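Local coordinates for uncharacterized protein (PDB 4RD8) that is of unknown function but belongs to the DUF5636 family and has a compact, all-helical fold in Legionella pneumophila, at residues A[15-20]-A[177-182]; A[27-32]-A[148-153]; A[33-38]-A[191-196]; A[96-101]-A[115-120]. The protein carries 3 engineered substitutions. All coordinates share one frame; numbering follows the deposited sequence.

Interaction 1 of 4, residues A[15-20]-A[177-182]; sequences RALQGE and FTCWDV
Ala16 sets its methyl group against the backbone leading into helix 179-184, whose start is shaped by a capping box between Thr178 and Asp181. The later segment approaches with main chain first. Phe177 offers its carbonyl, with Phe177 O lying 3.5 Å from Ala16 CB; its ring is engaged elsewhere, edge-to-face with Tyr175 and in a cation-pi contact with Lys186. Thr178 follows as the N-cap residue. Its CB points away from 15-20, so that Ala16 CB meets the carbonyl carbon instead, at 3.7 Å from Thr178 C. The CA atoms of Ala16 and Thr178 are 5.2 Å apart, a spacing to which a side chain as short as alanine is well matched. Cys179 opens the helix with its CB directed toward 15-20, and Ala16 CB is 3.5 Å from Cys179 N. The sulfur of Cys179 stands anti to its own backbone N (chi1 -162°) and touches the end of Leu17, with Leu17 CD2 at 4.1 Å from Cys179 SG. Leu17 thus meets the thiol and Ala16 the backbone and CB of Cys179, in the interior, where Leu17 and Cys179 also pack on helix 25-38. Asp181 completes the box: Asp181 N donates to Thr178 OG1 in an almost straight bond (171°), and Thr178 N returns one to Asp181 OD2 from above the carboxylate plane. Threonine and aspartate suit these places because each carries a short acceptor side chain, and the helix start probably also steadies the carboxylate's charge. Val182 closes the first helical turn, Val182 N donating to Thr178 O at 2.9 Å.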
loop_
_atom_site.group_PDB
_atom_site.type_symbol
_atom_site.label_atom_id
_atom_site.label_comp_id
_atom_site.label_asym_id
_atom_site.label_seq_id
_atom_site.Cartn_x
_atom_site.Cartn_y
_atom_site.Cartn_z
ATOM N N ARG A 15 3.714 -12.534 16.164
ATOM C CA ARG A 15 2.504 -12.695 16.972
ATOM C C ARG A 15 1.275 -12.930 16.100
ATOM O O ARG A 15 0.320 -13.571 16.533
ATOM C CB ARG A 15 2.260 -11.470 17.849
ATOM C CG ARG A 15 3.335 -11.200 18.897
ATOM C CD ARG A 15 2.968 -9.950 19.680
ATOM N NE ARG A 15 4.106 -9.333 20.354
ATOM C CZ ARG A 15 4.126 -8.071 20.769
ATOM N NH1 ARG A 15 3.069 -7.292 20.576
ATOM N NH2 ARG A 15 5.203 -7.587 21.369
ATOM N N ALA A 16 1.303 -12.395 14.880
ATOM C CA ALA A 16 0.163 -12.504 13.965
ATOM C C ALA A 16 0.237 -13.747 13.094
ATOM O O ALA A 16 -0.647 -13.981 12.267
ATOM C CB ALA A 16 0.067 -11.262 13.078
ATOM N N LEU A 17 1.288 -14.543 13.264
ATOM C CA LEU A 17 1.529 -15.669 12.361
ATOM C C LEU A 17 1.312 -17.029 13.020
ATOM O O LEU A 17 1.526 -17.198 14.227
ATOM C CB LEU A 17 2.944 -15.607 11.776
ATOM C CG LEU A 17 3.306 -14.321 11.026
ATOM C CD1 LEU A 17 4.726 -14.387 10.463
ATOM C CD2 LEU A 17 2.311 -14.010 9.901
ATOM N N GLN A 18 0.890 -17.996 12.211
ATOM C CA GLN A 18 0.786 -19.386 12.646
ATOM C C GLN A 18 1.144 -20.285 11.471
ATOM O O GLN A 18 1.489 -19.784 10.391
ATOM C CB GLN A 18 -0.632 -19.688 13.141
ATOM C CG GLN A 18 -1.728 -19.388 12.127
ATOM C CD GLN A 18 -3.122 -19.595 12.689
ATOM O OE1 GLN A 18 -3.288 -20.198 13.749
ATOM N NE2 GLN A 18 -4.130 -19.088 11.984
ATOM N N GLY A 19 1.061 -21.598 11.679
ATOM C CA GLY A 19 1.284 -22.563 10.612
ATOM C C GLY A 19 2.619 -22.437 9.887
ATOM O O GLY A 19 3.665 -22.294 10.524
ATOM N N GLU A 20 2.584 -22.496 8.558
ATOM C CA GLU A 20 3.802 -22.429 7.750
ATOM C C GLU A 20 4.456 -21.047 7.784
ATOM O O GLU A 20 5.688 -20.941 7.774
ATOM C CB GLU A 20 3.510 -22.847 6.298
ATOM C CG GLU A 20 4.734 -22.924 5.370
ATOM C CD GLU A 20 5.133 -21.575 4.768
ATOM O OE1 GLU A 20 6.331 -21.397 4.452
ATOM O OE2 GLU A 20 4.259 -20.698 4.599
ATOM N N PHE A 177 -4.550 -8.592 16.134
ATOM C CA PHE A 177 -4.215 -7.986 14.855
ATOM C C PHE A 177 -3.711 -9.040 13.876
ATOM O O PHE A 177 -2.973 -9.944 14.263
ATOM C CB PHE A 177 -3.149 -6.903 15.055
ATOM C CG PHE A 177 -3.489 -5.930 16.140
ATOM C CD1 PHE A 177 -4.362 -4.881 15.897
ATOM C CD2 PHE A 177 -2.963 -6.078 17.419
ATOM C CE1 PHE A 177 -4.696 -3.988 16.915
ATOM C CE2 PHE A 177 -3.291 -5.190 18.429
ATOM C CZ PHE A 177 -4.155 -4.143 18.177
ATOM N N THR A 178 -4.114 -8.916 12.613
ATOM C CA THR A 178 -3.589 -9.770 11.551
ATOM C C THR A 178 -2.283 -9.171 11.054
ATOM O O THR A 178 -1.960 -8.028 11.382
ATOM C CB THR A 178 -4.559 -9.878 10.363
ATOM O OG1 THR A 178 -4.731 -8.586 9.760
ATOM C CG2 THR A 178 -5.915 -10.399 10.824
ATOM N N CYS A 179 -1.527 -9.937 10.271
ATOM C CA CYS A 179 -0.296 -9.411 9.693
ATOM C C CYS A 179 -0.616 -8.226 8.777
ATOM O O CYS A 179 0.147 -7.254 8.708
ATOM C CB CYS A 179 0.437 -10.504 8.911
ATOM S SG CYS A 179 2.194 -10.144 8.576
ATOM N N TRP A 180 -1.736 -8.317 8.070
ATOM C CA TRP A 180 -2.227 -7.184 7.287
ATOM C C TRP A 180 -2.337 -5.950 8.188
ATOM O O TRP A 180 -1.785 -4.899 7.869
ATOM C CB TRP A 180 -3.579 -7.528 6.669
ATOM C CG TRP A 180 -4.313 -6.368 6.051
ATOM C CD1 TRP A 180 -5.071 -5.429 6.700
ATOM C CD2 TRP A 180 -4.401 -6.059 4.655
ATOM N NE1 TRP A 180 -5.600 -4.544 5.795
ATOM C CE2 TRP A 180 -5.207 -4.907 4.532
ATOM C CE3 TRP A 180 -3.865 -6.639 3.501
ATOM C CZ2 TRP A 180 -5.495 -4.322 3.293
ATOM C CZ3 TRP A 180 -4.151 -6.062 2.272
ATOM C CH2 TRP A 180 -4.960 -4.915 2.178
ATOM N N ASP A 181 -3.038 -6.084 9.310
ATOM C CA ASP A 181 -3.143 -4.999 10.291
ATOM C C ASP A 181 -1.785 -4.444 10.746
ATOM O O ASP A 181 -1.574 -3.229 10.775
ATOM C CB ASP A 181 -3.884 -5.475 11.542
ATOM C CG ASP A 181 -5.348 -5.795 11.287
ATOM O OD1 ASP A 181 -5.896 -5.391 10.234
ATOM O OD2 ASP A 181 -5.964 -6.434 12.173
ATOM N N VAL A 182 -0.881 -5.337 11.140
ATOM C CA VAL A 182 0.393 -4.922 11.740
ATOM C C VAL A 182 1.255 -4.137 10.758
ATOM O O VAL A 182 2.015 -3.227 11.151
ATOM C CB VAL A 182 1.167 -6.143 12.299
ATOM C CG1 VAL A 182 2.571 -5.764 12.705
ATOM C CG2 VAL A 182 0.426 -6.718 13.495
#

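Interaction 2 of 4, residues A[27-32]-A[148-153]; sequences FIQLCT and FLENIP
Gln29 and Glu150 cross at about a right angle where the loop after helix 130-144 passes helix 25-38, and their flat ends are turned just as sharply, the amide and carboxylate planes standing 82° apart. Gln29 leaves the helix with CG anti to the backbone N and bends at the next bond (chi2 66°), which swings CD off the extended line. Its NE2 then donates to Glu150 OE2 at 3.1 Å in a nearly straight bond (177°). The acceptor lies in the plane of the amide, whereas the N-H comes down on OE2 from well above the carboxylate plane. Glu150 OE2 also forms a salt bridge with Lys33 one turn further along the helix, so this single oxygen answers two donors, and the lysine probably balances its negative charge.

Beneath the polar pair, Leu30 reaches into the loop with one branch. Leu30 CD2 rests 3.4 Å from Leu149 O and 4.0 Å from Leu149 CB, touches the aliphatic part of glutamate at Glu150 CG (3.9 Å), and faces Ile152 CG2 at 4.3 Å. A branched apolar side chain fits here, since one methyl meets three kinds of surface: carbonyl, methylene and methyl. Helix 157-162 adds further cover, with Ile161 on Leu30 and Ile157 on both Leu149 and Ile152.

Glu150 and Asn151 both have positive phi, which asparagine tolerates well and which is less usual for glutamate; the turn requires it at both central positions. With Ile152 N bonded to Leu149 O, this is a type I' beta turn, held against the side of a helix.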
loop_
_atom_site.group_PDB
_atom_site.type_symbol
_atom_site.label_atom_id
_atom_site.label_comp_id
_atom_site.label_asym_id
_atom_site.label_seq_id
_atom_site.Cartn_x
_atom_site.Cartn_y
_atom_site.Cartn_z
ATOM N N PHE A 27 9.931 -14.923 4.920
ATOM C CA PHE A 27 8.703 -14.137 4.946
ATOM C C PHE A 27 8.716 -13.166 6.117
ATOM O O PHE A 27 8.382 -11.986 5.961
ATOM C CB PHE A 27 7.479 -15.037 5.040
ATOM C CG PHE A 27 6.187 -14.284 5.196
ATOM C CD1 PHE A 27 5.651 -13.568 4.132
ATOM C CD2 PHE A 27 5.500 -14.302 6.401
ATOM C CE1 PHE A 27 4.449 -12.888 4.263
ATOM C CE2 PHE A 27 4.308 -13.615 6.548
ATOM C CZ PHE A 27 3.775 -12.905 5.480
ATOM N N ILE A 28 9.097 -13.670 7.288
ATOM C CA ILE A 28 9.129 -12.862 8.497
ATOM C C ILE A 28 10.090 -11.700 8.310
ATOM O O ILE A 28 9.794 -10.576 8.709
ATOM C CB ILE A 28 9.548 -13.702 9.731
ATOM C CG1 ILE A 28 8.473 -14.744 10.052
ATOM C CG2 ILE A 28 9.785 -12.809 10.941
ATOM C CD1 ILE A 28 8.922 -15.823 11.047
ATOM N N GLN A 29 11.241 -11.974 7.700
ATOM C CA GLN A 29 12.239 -10.935 7.449
ATOM C C GLN A 29 11.683 -9.860 6.510
ATOM O O GLN A 29 11.869 -8.668 6.752
ATOM C CB GLN A 29 13.519 -11.540 6.872
ATOM C CG GLN A 29 14.581 -10.511 6.461
ATOM C CD GLN A 29 15.159 -9.724 7.633
ATOM O OE1 GLN A 29 14.905 -10.034 8.800
ATOM N NE2 GLN A 29 15.954 -8.700 7.322
ATOM N N LEU A 30 10.982 -10.286 5.459
ATOM C CA LEU A 30 10.396 -9.345 4.508
ATOM C C LEU A 30 9.374 -8.439 5.194
ATOM O O LEU A 30 9.369 -7.226 4.968
ATOM C CB LEU A 30 9.772 -10.089 3.323
ATOM C CG LEU A 30 10.767 -10.813 2.396
ATOM C CD1 LEU A 30 10.014 -11.617 1.347
ATOM C CD2 LEU A 30 11.730 -9.839 1.723
ATOM N N CYS A 31 8.522 -9.018 6.036
ATOM C CA CYS A 31 7.525 -8.224 6.760
ATOM C C CYS A 31 8.179 -7.251 7.731
ATOM O O CYS A 31 7.712 -6.124 7.904
ATOM C CB CYS A 31 6.553 -9.124 7.529
ATOM S SG CYS A 31 5.452 -10.095 6.474
ATOM N N THR A 32 9.242 -7.706 8.384
ATOM C CA THR A 32 9.944 -6.888 9.351
ATOM C C THR A 32 10.551 -5.674 8.660
ATOM O O THR A 32 10.485 -4.560 9.182
ATOM C CB THR A 32 11.027 -7.704 10.059
ATOM O OG1 THR A 32 10.402 -8.795 10.744
ATOM C CG2 THR A 32 11.793 -6.848 11.050
ATOM N N PHE A 148 16.350 -3.641 0.606
ATOM C CA PHE A 148 15.139 -3.440 1.389
ATOM C C PHE A 148 14.320 -4.722 1.478
ATOM O O PHE A 148 13.881 -5.114 2.559
ATOM C CB PHE A 148 14.309 -2.312 0.776
ATOM C CG PHE A 148 12.910 -2.211 1.320
ATOM C CD1 PHE A 148 12.684 -2.147 2.687
ATOM C CD2 PHE A 148 11.824 -2.150 0.463
ATOM C CE1 PHE A 148 11.405 -2.041 3.185
ATOM C CE2 PHE A 148 10.531 -2.038 0.955
ATOM C CZ PHE A 148 10.323 -1.983 2.323
ATOM N N LEU A 149 14.115 -5.382 0.344
ATOM C CA LEU A 149 13.364 -6.638 0.349
ATOM C C LEU A 149 14.279 -7.822 0.047
ATOM O O LEU A 149 13.879 -8.770 -0.636
ATOM C CB LEU A 149 12.162 -6.588 -0.598
ATOM C CG LEU A 149 11.107 -5.532 -0.244
ATOM C CD1 LEU A 149 9.878 -5.605 -1.167
ATOM C CD2 LEU A 149 10.690 -5.674 1.235
ATOM N N GLU A 150 15.502 -7.744 0.567
ATOM C CA GLU A 150 16.441 -8.862 0.543
ATOM C C GLU A 150 16.696 -9.345 -0.886
ATOM O O GLU A 150 16.936 -10.531 -1.125
ATOM C CB GLU A 150 15.939 -10.004 1.432
ATOM C CG GLU A 150 15.481 -9.531 2.819
ATOM C CD GLU A 150 16.618 -8.999 3.666
ATOM O OE1 GLU A 150 17.719 -9.594 3.640
ATOM O OE2 GLU A 150 16.413 -7.986 4.368
ATOM N N ASN A 151 16.642 -8.400 -1.823
ATOM C CA ASN A 151 16.943 -8.655 -3.232
ATOM C C ASN A 151 16.016 -9.659 -3.913
ATOM O O ASN A 151 16.429 -10.345 -4.859
ATOM C CB ASN A 151 18.403 -9.077 -3.414
ATOM C CG ASN A 151 18.925 -8.753 -4.796
ATOM O OD1 ASN A 151 18.392 -7.876 -5.478
ATOM N ND2 ASN A 151 19.957 -9.463 -5.222
ATOM N N ILE A 152 14.775 -9.759 -3.442
ATOM C CA ILE A 152 13.775 -10.528 -4.179
ATOM C C ILE A 152 13.494 -9.760 -5.473
ATOM O O ILE A 152 13.659 -8.537 -5.514
ATOM C CB ILE A 152 12.461 -10.775 -3.387
ATOM C CG1 ILE A 152 11.705 -9.472 -3.123
ATOM C CG2 ILE A 152 12.747 -11.505 -2.084
ATOM C CD1 ILE A 152 10.279 -9.702 -2.618
ATOM N N PRO A 153 13.111 -10.472 -6.541
ATOM C CA PRO A 153 12.741 -9.751 -7.763
ATOM C C PRO A 153 11.517 -8.877 -7.524
ATOM O O PRO A 153 10.606 -9.274 -6.786
ATOM C CB PRO A 153 12.379 -10.878 -8.734
ATOM C CG PRO A 153 13.205 -12.045 -8.266
ATOM C CD PRO A 153 13.188 -11.931 -6.757
#

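Interaction 3 of 4, residues A[33-38]-A[191-196]; sequences KIENYL and DSRSPE
Arg193 packs against the C-terminal end of helix 25-38, touching Leu38 and Glu35 from a type I beta turn, Asp191 to Ser194, that also contains an Asx turn. Its CB points past the helix, neither at it nor away. CG is the first atom to settle on it, 4.0 Å from Leu38 CB, and CD follows with Glu35 CG also at 4.0 Å from Arg193 CD. The methylenes of a long side chain serve here as apolar surface before any charge is used. At the next bond the chain bends (chi3 -67°), taking NE out of the extended line, and Arg193 NE donates to Asp191 OD1 at 2.9 Å, nearly straight at 171°. Arg193 NH2 binds the second oxygen, Asp191 OD2, at 2.8 Å on its syn lone pair, so the guanidinium grips the carboxylate side-on. NH2 has a further salt bridge to Glu189. NH1, at the remaining corner, reaches Glu35 through a water that lies 2.7 Å from Arg193 NH1 and 2.6 Å from Glu35 OE2; the water accepts from the arginine and donates to the glutamate.

Aspartate suits the start of the turn because OD1 takes a second bond, from Arg193 N on its anti lone pair, which forms the Asx turn and links the local backbone to the salt bridge. Ser192 then brings a small hydroxyl beside the helix end. Leu38 O accepts a weak bond from Ser192 N at 3.1 Å and a shorter one, 2.7 Å, from a water that is also hydrogen-bonded to Ser192 OG.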
loop_
_atom_site.group_PDB
_atom_site.type_symbol
_atom_site.label_atom_id
_atom_site.label_comp_id
_atom_site.label_asym_id
_atom_site.label_seq_id
_atom_site.Cartn_x
_atom_site.Cartn_y
_atom_site.Cartn_z
ATOM N N LYS A 33 11.118 -5.885 7.474
ATOM C CA LYS A 33 11.694 -4.781 6.707
ATOM C C LYS A 33 10.615 -3.759 6.315
ATOM O O LYS A 33 10.832 -2.547 6.432
ATOM C CB LYS A 33 12.435 -5.318 5.475
ATOM C CG LYS A 33 13.651 -6.180 5.812
ATOM C CD LYS A 33 14.751 -5.372 6.469
ATOM C CE LYS A 33 15.477 -4.487 5.469
ATOM N NZ LYS A 33 16.392 -5.268 4.593
ATOM N N ILE A 34 9.460 -4.250 5.877
ATOM C CA ILE A 34 8.335 -3.380 5.521
ATOM C C ILE A 34 7.867 -2.575 6.726
ATOM O O ILE A 34 7.660 -1.367 6.629
ATOM C CB ILE A 34 7.171 -4.188 4.922
ATOM C CG1 ILE A 34 7.580 -4.698 3.542
ATOM C CG2 ILE A 34 5.904 -3.347 4.831
ATOM C CD1 ILE A 34 6.557 -5.620 2.909
ATOM N N GLU A 35 7.730 -3.244 7.867
ATOM C CA GLU A 35 7.267 -2.582 9.083
ATOM C C GLU A 35 8.247 -1.486 9.470
ATOM O O GLU A 35 7.848 -0.381 9.830
ATOM C CB GLU A 35 7.134 -3.593 10.227
ATOM C CG GLU A 35 6.419 -3.061 11.452
ATOM C CD GLU A 35 6.600 -3.960 12.656
ATOM O OE1 GLU A 35 7.720 -4.490 12.830
ATOM O OE2 GLU A 35 5.628 -4.139 13.425
ATOM N N ASN A 36 9.536 -1.790 9.375
ATOM C CA ASN A 36 10.566 -0.841 9.771
ATOM C C ASN A 36 10.650 0.352 8.822
ATOM O O ASN A 36 11.027 1.447 9.232
ATOM C CB ASN A 36 11.925 -1.540 9.877
ATOM C CG ASN A 36 12.043 -2.400 11.121
ATOM O OD1 ASN A 36 11.296 -2.223 12.085
ATOM N ND2 ASN A 36 12.993 -3.330 11.110
ATOM N N TYR A 37 10.304 0.120 7.560
ATOM C CA TYR A 37 10.298 1.164 6.542
ATOM C C TYR A 37 9.114 2.112 6.761
ATOM O O TYR A 37 9.287 3.322 6.864
ATOM C CB TYR A 37 10.272 0.536 5.134
ATOM C CG TYR A 37 9.925 1.519 4.028
ATOM C CD1 TYR A 37 10.789 2.553 3.689
ATOM C CD2 TYR A 37 8.729 1.412 3.334
ATOM C CE1 TYR A 37 10.470 3.455 2.682
ATOM C CE2 TYR A 37 8.396 2.305 2.334
ATOM C CZ TYR A 37 9.269 3.321 2.007
ATOM O OH TYR A 37 8.936 4.209 1.016
ATOM N N LEU A 38 7.916 1.558 6.873
ATOM C CA LEU A 38 6.716 2.384 7.056
ATOM C C LEU A 38 6.698 3.197 8.355
ATOM O O LEU A 38 6.035 4.232 8.426
ATOM C CB LEU A 38 5.447 1.519 6.947
ATOM C CG LEU A 38 5.250 0.855 5.580
ATOM C CD1 LEU A 38 4.021 -0.040 5.595
ATOM C CD2 LEU A 38 5.139 1.889 4.454
ATOM N N ASP A 191 2.543 6.925 12.087
ATOM C CA ASP A 191 3.379 6.666 10.910
ATOM C C ASP A 191 2.577 5.965 9.820
ATOM O O ASP A 191 1.378 5.724 9.979
ATOM C CB ASP A 191 4.632 5.865 11.282
ATOM C CG ASP A 191 4.310 4.575 12.008
ATOM O OD1 ASP A 191 3.581 3.738 11.446
ATOM O OD2 ASP A 191 4.779 4.397 13.151
ATOM N N SER A 192 3.233 5.633 8.714
ATOM C CA SER A 192 2.525 5.137 7.544
ATOM C C SER A 192 1.979 3.715 7.666
ATOM O O SER A 192 1.341 3.229 6.742
ATOM C CB SER A 192 3.406 5.256 6.296
ATOM O OG SER A 192 3.788 6.603 6.096
ATOM N N ARG A 193 2.208 3.053 8.798
ATOM C CA ARG A 193 1.525 1.781 9.049
ATOM C C ARG A 193 0.031 2.019 9.190
ATOM O O ARG A 193 -0.779 1.116 8.975
ATOM C CB ARG A 193 2.042 1.109 10.316
ATOM C CG ARG A 193 3.439 0.534 10.211
ATOM C CD ARG A 193 3.842 0.007 11.565
ATOM N NE ARG A 193 4.005 1.099 12.523
ATOM C CZ ARG A 193 4.211 0.933 13.825
ATOM N NH1 ARG A 193 4.258 -0.292 14.336
ATOM N NH2 ARG A 193 4.365 1.996 14.613
ATOM N N SER A 194 -0.333 3.242 9.567
ATOM C CA SER A 194 -1.741 3.616 9.657
ATOM C C SER A 194 -2.161 4.338 8.389
ATOM O O SER A 194 -1.586 5.373 8.044
ATOM C CB SER A 194 -1.974 4.547 10.841
ATOM O OG SER A 194 -3.251 5.175 10.740
ATOM N N PRO A 195 -3.169 3.803 7.684
ATOM C CA PRO A 195 -3.616 4.513 6.481
ATOM C C PRO A 195 -4.241 5.870 6.798
ATOM O O PRO A 195 -4.164 6.767 5.959
ATOM C CB PRO A 195 -4.659 3.560 5.876
ATOM C CG PRO A 195 -5.161 2.754 7.063
ATOM C CD PRO A 195 -3.933 2.564 7.923
ATOM N N GLU A 196 -4.852 6.025 7.973
ATOM C CA GLU A 196 -5.408 7.319 8.347
ATOM C C GLU A 196 -4.280 8.325 8.496
ATOM O O GLU A 196 -4.398 9.483 8.087
ATOM C CB GLU A 196 -6.194 7.241 9.661
ATOM C CG GLU A 196 -7.258 6.160 9.696
ATOM C CD GLU A 196 -8.129 6.157 8.458
ATOM O OE1 GLU A 196 -8.998 7.040 8.344
ATOM O OE2 GLU A 196 -7.939 5.275 7.592
HETATM O O HOH W 1 3.465 -2.694 13.318
HETATM O O HOH W 2 5.758 6.924 8.055
#

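Interaction 4 of 4, residues A[96-101]-A[115-120]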
loop_
_atom_site.group_PDB
_atom_site.type_symbol
_atom_site.label_atom_id
_atom_site.label_comp_id
_atom_site.label_asym_id
_atom_site.label_seq_id
_atom_site.Cartn_x
_atom_site.Cartn_y
_atom_site.Cartn_z
ATOM N N ILE A 96 -19.587 -2.937 -6.943
ATOM C CA ILE A 96 -20.547 -2.018 -7.505
ATOM C C ILE A 96 -21.266 -1.336 -6.337
ATOM O O ILE A 96 -21.780 -2.005 -5.441
ATOM C CB ILE A 96 -21.550 -2.748 -8.424
ATOM C CG1 ILE A 96 -20.787 -3.424 -9.565
ATOM C CG2 ILE A 96 -22.568 -1.777 -8.992
ATOM C CD1 ILE A 96 -21.691 -4.130 -10.569
ATOM N N GLY A 97 -21.284 -0.009 -6.335
ATOM C CA GLY A 97 -21.907 0.712 -5.240
ATOM C C GLY A 97 -20.986 0.944 -4.049
ATOM O O GLY A 97 -21.419 1.523 -3.045
ATOM N N ASN A 98 -19.730 0.505 -4.154
ATOM C CA ASN A 98 -18.739 0.703 -3.085
ATOM C C ASN A 98 -19.137 0.097 -1.742
ATOM O O ASN A 98 -18.789 0.633 -0.694
ATOM C CB ASN A 98 -18.449 2.195 -2.870
ATOM C CG ASN A 98 -17.548 2.765 -3.921
ATOM O OD1 ASN A 98 -16.346 2.496 -3.937
ATOM N ND2 ASN A 98 -18.116 3.571 -4.811
ATOM N N LYS A 99 -19.866 -1.013 -1.774
ATOM C CA LYS A 99 -20.224 -1.726 -0.554
ATOM C C LYS A 99 -18.986 -2.459 -0.056
ATOM O O LYS A 99 -18.174 -2.922 -0.856
ATOM C CB LYS A 99 -21.328 -2.752 -0.833
ATOM C CG LYS A 99 -22.588 -2.193 -1.489
ATOM C CD LYS A 99 -23.608 -1.732 -0.457
ATOM C CE LYS A 99 -25.024 -1.752 -1.035
ATOM N NZ LYS A 99 -26.086 -1.946 0.015
ATOM N N PRO A 100 -18.845 -2.592 1.270
ATOM C CA PRO A 100 -17.725 -3.392 1.771
ATOM C C PRO A 100 -17.950 -4.869 1.438
ATOM O O PRO A 100 -19.107 -5.317 1.328
ATOM C CB PRO A 100 -17.819 -3.217 3.303
ATOM C CG PRO A 100 -18.856 -2.149 3.545
ATOM C CD PRO A 100 -19.750 -2.151 2.351
ATOM N N LEU A 101 -16.860 -5.608 1.294
ATOM C CA LEU A 101 -16.924 -7.055 1.177
ATOM C C LEU A 101 -16.859 -7.622 2.583
ATOM O O LEU A 101 -16.300 -6.991 3.483
ATOM C CB LEU A 101 -15.708 -7.567 0.402
ATOM C CG LEU A 101 -15.690 -7.303 -1.100
ATOM C CD1 LEU A 101 -14.337 -7.653 -1.701
ATOM C CD2 LEU A 101 -16.792 -8.141 -1.732
HETATM N N MSE A 115 -5.470 -5.889 -5.798
HETATM C CA MSE A 115 -5.551 -4.696 -4.955
HETATM C C MSE A 115 -6.975 -4.171 -5.018
HETATM O O MSE A 115 -7.593 -4.170 -6.081
HETATM C CB MSE A 115 -4.589 -3.611 -5.466
HETATM C CG MSE A 115 -4.710 -2.266 -4.721
HETATM SE SE MSE A 115 -4.323 -2.379 -2.833
HETATM C CE MSE A 115 -2.585 -3.213 -2.949
ATOM N N LEU A 116 -7.508 -3.739 -3.876
ATOM C CA LEU A 116 -8.844 -3.170 -3.842
ATOM C C LEU A 116 -8.842 -1.769 -3.256
ATOM O O LEU A 116 -7.899 -1.381 -2.563
ATOM C CB LEU A 116 -9.749 -4.061 -2.988
ATOM C CG LEU A 116 -9.931 -5.478 -3.542
ATOM C CD1 LEU A 116 -8.987 -6.430 -2.862
ATOM C CD2 LEU A 116 -11.374 -5.925 -3.359
ATOM N N LYS A 117 -9.912 -1.024 -3.531
ATOM C CA LYS A 117 -10.182 0.232 -2.855
ATOM C C LYS A 117 -10.213 -0.010 -1.353
ATOM O O LYS A 117 -10.624 -1.085 -0.911
ATOM C CB LYS A 117 -11.550 0.750 -3.293
ATOM C CG LYS A 117 -11.533 1.974 -4.155
ATOM C CD LYS A 117 -12.961 2.411 -4.452
ATOM C CE LYS A 117 -13.003 3.634 -5.333
ATOM N NZ LYS A 117 -14.392 4.149 -5.468
ATOM N N ASP A 118 -9.788 0.990 -0.576
ATOM C CA ASP A 118 -9.777 0.888 0.887
ATOM C C ASP A 118 -11.165 0.503 1.392
ATOM O O ASP A 118 -11.309 -0.306 2.313
ATOM C CB ASP A 118 -9.394 2.230 1.534
ATOM C CG ASP A 118 -7.952 2.657 1.243
ATOM O OD1 ASP A 118 -7.165 1.849 0.703
ATOM O OD2 ASP A 118 -7.608 3.813 1.582
ATOM N N SER A 119 -12.187 1.086 0.776
ATOM C CA SER A 119 -13.564 0.915 1.235
ATOM C C SER A 119 -14.138 -0.472 0.934
ATOM O O SER A 119 -15.235 -0.811 1.370
ATOM C CB SER A 119 -14.453 2.008 0.635
ATOM O OG SER A 119 -14.309 2.030 -0.775
ATOM N N SER A 120 -13.409 -1.283 0.186
ATOM C CA SER A 120 -13.855 -2.648 -0.077
ATOM C C SER A 120 -13.707 -3.503 1.179
ATOM O O SER A 120 -14.301 -4.567 1.290
ATOM C CB SER A 120 -13.073 -3.248 -1.244
ATOM O OG SER A 120 -13.332 -2.501 -2.417
HETATM O O HOH W 3 -15.797 -1.672 -2.612
#
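Leu101 and Ser120 join two loops that flank helix 103-111 in this all-helical fold, drawing together the segments that enter and leave the helix. Direct hydrogen bonds come first. Leu101 N donates to Ser120 O at 2.8 Å, nearly straight at 172°. At the other end of the contact Lys117, extended beyond CG, carries its ammonium to the side-chain amide of Asn98: Lys117 NZ lies 3.0 Å from Asn98 OD1, in the plane of the carbonyl and on a lone pair. A lysine suits this place because its length spans from one loop to the other, and asparagine suits its own because it tolerates the positive phi here (59°) better than most residues and offers a carbonyl oxygen. Lys117 NZ has weaker partners as well, Gln94 and, as a long ion pair, Glu128.

A water adds an indirect link. It sits 2.6 Å from Ser120 OG and donates to Lys99 O at 3.2 Å, tying the short hydroxyl to a backbone carbonyl across the contact.

Van der Waals contacts fill in between. Pro100, which has no N-H to donate, meets two carbonyls with its alpha carbon: Pro100 CA is 3.6 Å from Ser119 O and 3.7 Å from Ser120 O. Residues 118-120 have helical backbone angles, consistent with the two oxygens lying close together, and Ser120 N is bonded to Lys117 O.

The apolar contact is a single pair, also packed against Leu109 of helix 103-111. The two leucine side chains cross at about a right angle, with Leu101 CD1 3.8 Å from Leu116 CD2.

From the N terminus, interaction 1 closes the first and long loop, joining residues 15-20 to the start of helix 179-184. Helix 25-38 follows and serves two contacts in succession: its earlier part closes a loop with 148-153 in interaction 2, nested inside that of interaction 1, and its last turns reach on to 191-196 in interaction 3, which crosses both. Lys33 bridges interactions 2 and 3, while interaction 1 touches both through Cys31 and Glu35. Interaction 4 is local, closing a short loop around helix 103-111; it nests inside all three and touches none, its centre about 28 Å from that of interaction 2.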